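Uncharacterized protein (Bacteroides ovatus CL02T12C04, PDB 6PTM) is probably an exo-acting carrageenase of glycoside hydrolase family 42, cleaving carrageenan chains from their ends. Local coordinates at residues V631-N645 with T660-S672. Residues are numbered along the deposited sequence; the frame is centred on the assembly and turned at random.
Sequences VQKYLDECGTVIIDN and TLKQGKGKLIVVS
The amide of Q632 lies against the backbone of K662 and uses both its ends there. K662 N donates to a lone pair of Q632 OE1, N to OE1 2.6 Å, in an almost straight bond (178°). Q632 NE2 in turn gives a hydrogen to K662 O at 2.8 Å, that oxygen lying in the plane of the Q632 amide. With CG anti to the backbone N (chi1 -173°) and a bend at chi2, the chain folds over so that its amide reaches the backbone N and O of K662. NE2 also bonds D636 OD1, one helical turn on, coming from above the carboxylate plane; these three bonds fix the rotation of the amide. Cut back to an alanine here, the helix would lose both bonds to K662, and that stretch of chain would probably be held less firmly against it.

Next to this polar grip, L661 sends its methyls under the helix. CD1 sits 3.8 Å from V631 CG1 and also meets V641 CG1; the L661 and L635 side chains cross at about a right angle, CD2 facing L635 CD1. L668 CD1 continues the apolar layer, lying alongside V641 and 3.9 Å from I643 CG2; F648 adds to it by touching L661 and I643. On the other face of the sheet, I642 CG2 meets V671 CG1 at 3.9 Å, beside helix 674-687.

Strands 640-643 and 667-670 run parallel, 14° apart, with backbone bonds such as V641 N to K667 O (2.8 Å). The helix ends in a Schellman motif at C638, and G666 CA packs 3.6 Å from C638 CA, where a side chain on G666 would strike L635 O and G639 O. Helix 625-636 is the connection of a beta-alpha-beta crossover between parallel strands 614-617 and 640-643, and 667-670 is the sheet's outermost strand within this chain. Q632 thus satisfies K662 N and O, which lie outside the strand pairing, while apolar contacts join helix to sheet.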
ATOM      1  N   VAL A 631      -4.633 -26.813   7.687  1.00 17.83           N
ATOM      2  CA  VAL A 631      -6.063 -26.461   7.921  1.00 19.25           C
ATOM      3  C   VAL A 631      -6.687 -27.562   8.794  1.00 20.59           C
ATOM      4  O   VAL A 631      -7.519 -27.201   9.635  1.00 20.25           O
ATOM      5  CB  VAL A 631      -6.825 -26.206   6.609  1.00 18.67           C
ATOM      6  CG1 VAL A 631      -8.326 -26.146   6.827  1.00 17.28           C
ATOM      7  CG2 VAL A 631      -6.309 -24.947   5.941  1.00 18.67           C
ATOM      8  N   GLN A 632      -6.208 -28.814   8.689  1.00 22.69           N
ATOM      9  CA  GLN A 632      -6.700 -29.952   9.528  1.00 24.21           C
ATOM     10  C   GLN A 632      -6.391 -29.638  10.990  1.00 25.33           C
ATOM     11  O   GLN A 632      -7.315 -29.806  11.851  1.00 24.62           O
ATOM     12  CB  GLN A 632      -6.109 -31.312   9.112  1.00 24.85           C
ATOM     13  CG  GLN A 632      -6.743 -32.507   9.852  1.00 24.41           C
ATOM     14  CD  GLN A 632      -8.246 -32.546   9.722  1.00 24.68           C
ATOM     15  OE1 GLN A 632      -8.791 -32.746   8.634  1.00 23.94           O
ATOM     16  NE2 GLN A 632      -8.937 -32.287  10.829  1.00 25.58           N
ATOM     17  N   LYS A 633      -5.170 -29.170  11.274  1.00 23.99           N
ATOM     18  CA  LYS A 633      -4.731 -28.876  12.669  1.00 23.65           C
ATOM     19  C   LYS A 633      -5.661 -27.804  13.251  1.00 24.89           C
ATOM     20  O   LYS A 633      -5.954 -27.851  14.467  1.00 25.81           O
ATOM     21  CB  LYS A 633      -3.252 -28.475  12.761  1.00 23.47           C
ATOM     22  CG  LYS A 633      -2.256 -29.612  12.567  1.00 27.62           C
ATOM     23  CD  LYS A 633      -0.833 -29.328  13.024  1.00 28.11           C
ATOM     24  N   TYR A 634      -6.139 -26.865  12.430  1.00 22.23           N
ATOM     25  CA  TYR A 634      -7.063 -25.818  12.903  1.00 22.25           C
ATOM     26  C   TYR A 634      -8.422 -26.455  13.229  1.00 23.05           C
ATOM     27  O   TYR A 634      -8.961 -26.099  14.272  1.00 24.40           O
ATOM     28  CB  TYR A 634      -7.149 -24.674  11.891  1.00 23.05           C
ATOM     29  CG  TYR A 634      -8.266 -23.716  12.174  1.00 19.89           C
ATOM     30  CD1 TYR A 634      -8.281 -22.942  13.315  1.00 20.96           C
ATOM     31  CD2 TYR A 634      -9.294 -23.583  11.278  1.00 20.48           C
ATOM     32  CE1 TYR A 634      -9.314 -22.055  13.556  1.00 20.80           C
ATOM     33  CE2 TYR A 634     -10.343 -22.723  11.503  1.00 20.25           C
ATOM     34  CZ  TYR A 634     -10.344 -21.943  12.640  1.00 20.57           C
ATOM     35  OH  TYR A 634     -11.415 -21.132  12.857  1.00 22.04           O
ATOM     36  N   LEU A 635      -8.928 -27.383  12.406  1.00 24.99           N
ATOM     37  CA  LEU A 635     -10.173 -28.147  12.718  1.00 26.09           C
ATOM     38  C   LEU A 635      -9.993 -28.944  14.013  1.00 28.60           C
ATOM     39  O   LEU A 635     -10.956 -28.961  14.811  1.00 32.00           O
ATOM     40  CB  LEU A 635     -10.560 -29.059  11.551  1.00 25.36           C
ATOM     41  CG  LEU A 635     -11.112 -28.319  10.333  1.00 24.80           C
ATOM     42  CD1 LEU A 635     -11.122 -29.202   9.101  1.00 23.68           C
ATOM     43  CD2 LEU A 635     -12.504 -27.764  10.595  1.00 26.28           C
ATOM     44  N   ASP A 636      -8.809 -29.528  14.222  1.00 28.90           N
ATOM     45  CA  ASP A 636      -8.438 -30.322  15.424  1.00 31.68           C
ATOM     46  C   ASP A 636      -8.406 -29.433  16.675  1.00 31.56           C
ATOM     47  O   ASP A 636      -8.576 -30.007  17.764  1.00 30.74           O
ATOM     48  CB  ASP A 636      -7.090 -31.052  15.280  1.00 27.69           C
ATOM     49  CG  ASP A 636      -7.031 -32.039  14.124  1.00 28.26           C
ATOM     50  OD1 ASP A 636      -8.084 -32.374  13.610  1.00 30.39           O
ATOM     51  OD2 ASP A 636      -5.907 -32.452  13.740  1.00 31.30           O
ATOM     52  N   GLU A 637      -8.230 -28.111  16.559  1.00 29.51           N
ATOM     53  CA  GLU A 637      -8.386 -27.189  17.720  1.00 29.66           C
ATOM     54  C   GLU A 637      -9.827 -26.675  17.848  1.00 27.29           C
ATOM     55  O   GLU A 637      -9.987 -25.663  18.486  1.00 31.79           O
ATOM     56  CB  GLU A 637      -7.599 -25.880  17.605  1.00 35.69           C
ATOM     57  CG  GLU A 637      -6.135 -25.962  17.245  1.00 39.04           C
ATOM     58  CD  GLU A 637      -5.602 -24.604  16.771  1.00 41.95           C
ATOM     59  OE1 GLU A 637      -6.397 -23.681  16.325  1.00 34.76           O
ATOM     60  OE2 GLU A 637      -4.390 -24.457  16.857  1.00 50.92           O
ATOM     61  N   CYS A 638     -10.827 -27.259  17.200  1.00 27.83           N
ATOM     62  CA  CYS A 638     -12.251 -26.822  17.251  1.00 29.41           C
ATOM     63  C   CYS A 638     -12.462 -25.581  16.361  1.00 28.57           C
ATOM     64  O   CYS A 638     -13.449 -24.885  16.582  1.00 26.14           O
ATOM     65  CB  CYS A 638     -12.751 -26.566  18.674  1.00 32.20           C
ATOM     66  SG  CYS A 638     -12.546 -27.972  19.806  1.00 42.72           S
ATOM     67  N   GLY A 639     -11.624 -25.354  15.344  1.00 24.85           N
ATOM     68  CA  GLY A 639     -11.849 -24.289  14.351  1.00 25.00           C
ATOM     69  C   GLY A 639     -13.051 -24.587  13.473  1.00 26.51           C
ATOM     70  O   GLY A 639     -13.503 -25.765  13.413  1.00 23.44           O
ATOM     71  N   THR A 640     -13.541 -23.570  12.774  1.00 23.79           N
ATOM     72  CA  THR A 640     -14.599 -23.696  11.754  1.00 22.69           C
ATOM     73  C   THR A 640     -13.995 -23.443  10.384  1.00 21.94           C
ATOM     74  O   THR A 640     -13.353 -22.395  10.192  1.00 19.12           O
ATOM     75  CB  THR A 640     -15.746 -22.721  12.025  1.00 22.71           C
ATOM     76  OG1 THR A 640     -16.294 -23.044  13.303  1.00 23.10           O
ATOM     77  CG2 THR A 640     -16.799 -22.760  10.948  1.00 22.51           C
ATOM     78  N   VAL A 641     -14.223 -24.358   9.461  1.00 21.62           N
ATOM     79  CA  VAL A 641     -13.816 -24.207   8.046  1.00 21.59           C
ATOM     80  C   VAL A 641     -15.058 -24.326   7.175  1.00 24.26           C
ATOM     81  O   VAL A 641     -15.819 -25.309   7.329  1.00 23.11           O
ATOM     82  CB  VAL A 641     -12.753 -25.231   7.642  1.00 20.45           C
ATOM     83  CG1 VAL A 641     -12.448 -25.115   6.173  1.00 19.09           C
ATOM     84  CG2 VAL A 641     -11.489 -25.113   8.480  1.00 21.63           C
ATOM     85  N   ILE A 642     -15.232 -23.339   6.295  1.00 23.29           N
ATOM     86  CA  ILE A 642     -16.355 -23.256   5.326  1.00 21.53           C
ATOM     87  C   ILE A 642     -15.736 -23.384   3.951  1.00 20.88           C
ATOM     88  O   ILE A 642     -14.924 -22.526   3.588  1.00 20.39           O
ATOM     89  CB  ILE A 642     -17.179 -21.965   5.491  1.00 22.22           C
ATOM     90  CG1 ILE A 642     -17.763 -21.839   6.900  1.00 22.09           C
ATOM     91  CG2 ILE A 642     -18.271 -21.903   4.433  1.00 23.82           C
ATOM     92  CD1 ILE A 642     -18.093 -20.431   7.285  1.00 24.29           C
ATOM     93  N   ILE A 643     -16.086 -24.444   3.240  1.00 20.75           N
ATOM     94  CA  ILE A 643     -15.395 -24.829   1.981  1.00 22.94           C
ATOM     95  C   ILE A 643     -16.449 -25.111   0.925  1.00 23.79           C
ATOM     96  O   ILE A 643     -17.549 -25.615   1.306  1.00 21.81           O
ATOM     97  CB  ILE A 643     -14.425 -26.010   2.187  1.00 24.65           C
ATOM     98  CG1 ILE A 643     -13.556 -26.263   0.953  1.00 25.30           C
ATOM     99  CG2 ILE A 643     -15.139 -27.281   2.621  1.00 26.87           C
ATOM    100  CD1 ILE A 643     -12.305 -27.038   1.265  1.00 24.62           C
ATOM    101  N   ASP A 644     -16.135 -24.746  -0.319  1.00 21.32           N
ATOM    102  CA  ASP A 644     -17.038 -24.981  -1.470  1.00 21.98           C
ATOM    103  C   ASP A 644     -16.779 -26.398  -1.990  1.00 23.41           C
ATOM    104  O   ASP A 644     -16.034 -27.130  -1.342  1.00 24.96           O
ATOM    105  CB  ASP A 644     -16.961 -23.874  -2.518  1.00 20.87           C
ATOM    106  CG  ASP A 644     -15.643 -23.742  -3.248  1.00 22.41           C
ATOM    107  OD1 ASP A 644     -14.806 -24.613  -3.070  1.00 25.62           O
ATOM    108  OD2 ASP A 644     -15.465 -22.743  -3.982  1.00 22.41           O
ATOM    109  N   ASN A 645     -17.422 -26.782  -3.085  1.00 25.77           N
ATOM    110  CA  ASN A 645     -17.318 -28.156  -3.649  1.00 27.49           C
ATOM    111  C   ASN A 645     -16.065 -28.258  -4.525  1.00 28.62           C
ATOM    112  O   ASN A 645     -15.617 -29.365  -4.762  1.00 34.25           O
ATOM    113  CB  ASN A 645     -18.593 -28.543  -4.403  1.00 29.03           C
ATOM    114  CG  ASN A 645     -19.760 -28.742  -3.460  1.00 30.71           C
ATOM    115  OD1 ASN A 645     -20.780 -28.071  -3.592  1.00 39.14           O
ATOM    116  ND2 ASN A 645     -19.588 -29.599  -2.473  1.00 29.60           N
ATOM    117  N   THR A 660      -8.043 -35.686   2.586  1.00 42.19           N
ATOM    118  CA  THR A 660      -9.162 -34.709   2.600  1.00 41.72           C
ATOM    119  C   THR A 660      -9.345 -34.212   4.034  1.00 39.11           C
ATOM    120  O   THR A 660      -8.921 -34.917   4.955  1.00 35.44           O
ATOM    121  CB  THR A 660     -10.447 -35.296   2.012  1.00 41.55           C
ATOM    122  OG1 THR A 660     -10.806 -36.366   2.879  1.00 43.77           O
ATOM    123  CG2 THR A 660     -10.279 -35.800   0.599  1.00 44.69           C
ATOM    124  N   LEU A 661      -9.911 -33.013   4.189  1.00 35.04           N
ATOM    125  CA  LEU A 661     -10.211 -32.405   5.503  1.00 31.99           C
ATOM    126  C   LEU A 661     -11.230 -33.304   6.202  1.00 32.16           C
ATOM    127  O   LEU A 661     -12.171 -33.744   5.531  1.00 31.38           O
ATOM    128  CB  LEU A 661     -10.792 -31.004   5.304  1.00 30.63           C
ATOM    129  CG  LEU A 661      -9.807 -29.898   4.949  1.00 29.37           C
ATOM    130  CD1 LEU A 661     -10.544 -28.566   4.906  1.00 28.41           C
ATOM    131  CD2 LEU A 661      -8.648 -29.830   5.936  1.00 27.52           C
ATOM    132  N   LYS A 662     -11.047 -33.543   7.495  1.00 33.13           N
ATOM    133  CA  LYS A 662     -12.031 -34.259   8.349  1.00 38.86           C
ATOM    134  C   LYS A 662     -12.506 -33.306   9.431  1.00 36.27           C
ATOM    135  O   LYS A 662     -11.656 -32.660  10.065  1.00 43.47           O
ATOM    136  CB  LYS A 662     -11.390 -35.498   8.984  1.00 41.00           C
ATOM    137  CG  LYS A 662     -10.898 -36.532   7.982  1.00 47.61           C
ATOM    138  CD  LYS A 662     -11.973 -36.970   6.991  1.00 54.00           C
ATOM    139  CE  LYS A 662     -11.625 -38.239   6.244  1.00 56.68           C
ATOM    140  NZ  LYS A 662     -10.541 -37.995   5.264  1.00 58.72           N
ATOM    141  N   GLN A 663     -13.811 -33.221   9.632  1.00 35.16           N
ATOM    142  CA  GLN A 663     -14.403 -32.309  10.639  1.00 38.77           C
ATOM    143  C   GLN A 663     -13.719 -32.502  11.996  1.00 41.71           C
ATOM    144  O   GLN A 663     -13.378 -31.476  12.656  1.00 39.25           O
ATOM    145  CB  GLN A 663     -15.903 -32.565  10.795  1.00 42.09           C
ATOM    146  CG  GLN A 663     -16.498 -31.775  11.949  1.00 40.47           C
ATOM    147  CD  GLN A 663     -17.972 -31.533  11.782  1.00 38.41           C
ATOM    148  OE1 GLN A 663     -18.390 -30.557  11.168  1.00 31.81           O
ATOM    149  NE2 GLN A 663     -18.766 -32.421  12.350  1.00 35.45           N
ATOM    150  N   GLY A 664     -13.610 -33.767  12.433  1.00 41.65           N
ATOM    151  CA  GLY A 664     -13.166 -34.125  13.789  1.00 35.91           C
ATOM    152  C   GLY A 664     -13.839 -33.258  14.841  1.00 34.32           C
ATOM    153  O   GLY A 664     -15.075 -33.158  14.844  1.00 36.73           O
ATOM    154  N   LYS A 665     -13.034 -32.610  15.671  1.00 36.38           N
ATOM    155  CA  LYS A 665     -13.462 -31.766  16.817  1.00 40.29           C
ATOM    156  C   LYS A 665     -13.949 -30.385  16.365  1.00 39.39           C
ATOM    157  O   LYS A 665     -14.576 -29.712  17.172  1.00 43.56           O
ATOM    158  CB  LYS A 665     -12.283 -31.612  17.777  1.00 48.76           C
ATOM    159  CG  LYS A 665     -11.626 -32.930  18.169  1.00 53.81           C
ATOM    160  CD  LYS A 665     -10.786 -32.819  19.401  1.00 58.94           C
ATOM    161  CE  LYS A 665     -11.619 -32.776  20.659  1.00 66.23           C
ATOM    162  NZ  LYS A 665     -10.880 -32.091  21.745  1.00 74.36           N
ATOM    163  N   GLY A 666     -13.671 -29.961  15.137  1.00 35.78           N
ATOM    164  CA  GLY A 666     -14.085 -28.627  14.670  1.00 35.83           C
ATOM    165  C   GLY A 666     -15.398 -28.700  13.926  1.00 34.97           C
ATOM    166  O   GLY A 666     -16.157 -29.664  14.119  1.00 35.75           O
ATOM    167  N   LYS A 667     -15.630 -27.731  13.052  1.00 34.52           N
ATOM    168  CA  LYS A 667     -16.868 -27.601  12.254  1.00 34.96           C
ATOM    169  C   LYS A 667     -16.429 -27.456  10.802  1.00 30.92           C
ATOM    170  O   LYS A 667     -15.740 -26.449  10.476  1.00 25.62           O
ATOM    171  CB  LYS A 667     -17.695 -26.423  12.782  1.00 40.92           C
ATOM    172  CG  LYS A 667     -19.206 -26.587  12.672  1.00 48.10           C
ATOM    173  CD  LYS A 667     -20.046 -25.379  13.128  1.00 51.10           C
ATOM    174  CE  LYS A 667     -19.753 -24.862  14.525  1.00 54.93           C
ATOM    175  NZ  LYS A 667     -19.857 -25.916  15.564  1.00 58.41           N
ATOM    176  N   LEU A 668     -16.758 -28.441   9.973  1.00 25.33           N
ATOM    177  CA  LEU A 668     -16.390 -28.424   8.542  1.00 25.84           C
ATOM    178  C   LEU A 668     -17.660 -28.324   7.704  1.00 28.08           C
ATOM    179  O   LEU A 668     -18.413 -29.294   7.608  1.00 29.31           O
ATOM    180  CB  LEU A 668     -15.563 -29.660   8.200  1.00 26.38           C
ATOM    181  CG  LEU A 668     -15.246 -29.854   6.719  1.00 25.38           C
ATOM    182  CD1 LEU A 668     -14.361 -28.705   6.187  1.00 25.15           C
ATOM    183  CD2 LEU A 668     -14.578 -31.204   6.523  1.00 26.19           C
ATOM    184  N   ILE A 669     -17.897 -27.158   7.120  1.00 26.29           N
ATOM    185  CA  ILE A 669     -19.202 -26.818   6.505  1.00 24.62           C
ATOM    186  C   ILE A 669     -18.977 -26.693   5.013  1.00 24.53           C
ATOM    187  O   ILE A 669     -18.198 -25.809   4.551  1.00 22.86           O
ATOM    188  CB  ILE A 669     -19.816 -25.562   7.159  1.00 25.25           C
ATOM    189  CG1 ILE A 669     -19.948 -25.780   8.669  1.00 29.13           C
ATOM    190  CG2 ILE A 669     -21.142 -25.216   6.512  1.00 24.95           C
ATOM    191  CD1 ILE A 669     -20.434 -24.573   9.472  1.00 31.45           C
ATOM    192  N   VAL A 670     -19.684 -27.526   4.268  1.00 24.76           N
ATOM    193  CA  VAL A 670     -19.590 -27.543   2.788  1.00 26.15           C
ATOM    194  C   VAL A 670     -20.742 -26.720   2.237  1.00 27.63           C
ATOM    195  O   VAL A 670     -21.868 -26.923   2.658  1.00 34.94           O
ATOM    196  CB  VAL A 670     -19.552 -28.983   2.252  1.00 25.67           C
ATOM    197  CG1 VAL A 670     -19.319 -29.023   0.750  1.00 25.91           C
ATOM    198  CG2 VAL A 670     -18.507 -29.787   3.024  1.00 25.33           C
ATOM    199  N   VAL A 671     -20.448 -25.823   1.310  1.00 27.53           N
ATOM    200  CA  VAL A 671     -21.452 -24.899   0.725  1.00 28.07           C
ATOM    201  C   VAL A 671     -21.275 -24.929  -0.791  1.00 26.67           C
ATOM    202  O   VAL A 671     -20.229 -25.413  -1.265  1.00 26.63           O
ATOM    203  CB  VAL A 671     -21.307 -23.472   1.298  1.00 27.95           C
ATOM    204  CG1 VAL A 671     -21.444 -23.462   2.805  1.00 27.21           C
ATOM    205  CG2 VAL A 671     -20.001 -22.818   0.881  1.00 26.96           C
ATOM    206  N   SER A 672     -22.274 -24.453  -1.528  1.00 28.48           N
ATOM    207  CA  SER A 672     -22.344 -24.562  -3.006  1.00 29.69           C
ATOM    208  C   SER A 672     -22.283 -23.181  -3.649  1.00 30.09           C
ATOM    209  O   SER A 672     -21.950 -23.124  -4.843  1.00 36.11           O
ATOM    210  CB  SER A 672     -23.586 -25.319  -3.413  1.00 30.23           C
ATOM    211  OG  SER A 672     -23.560 -26.615  -2.843  1.00 32.60           O
TER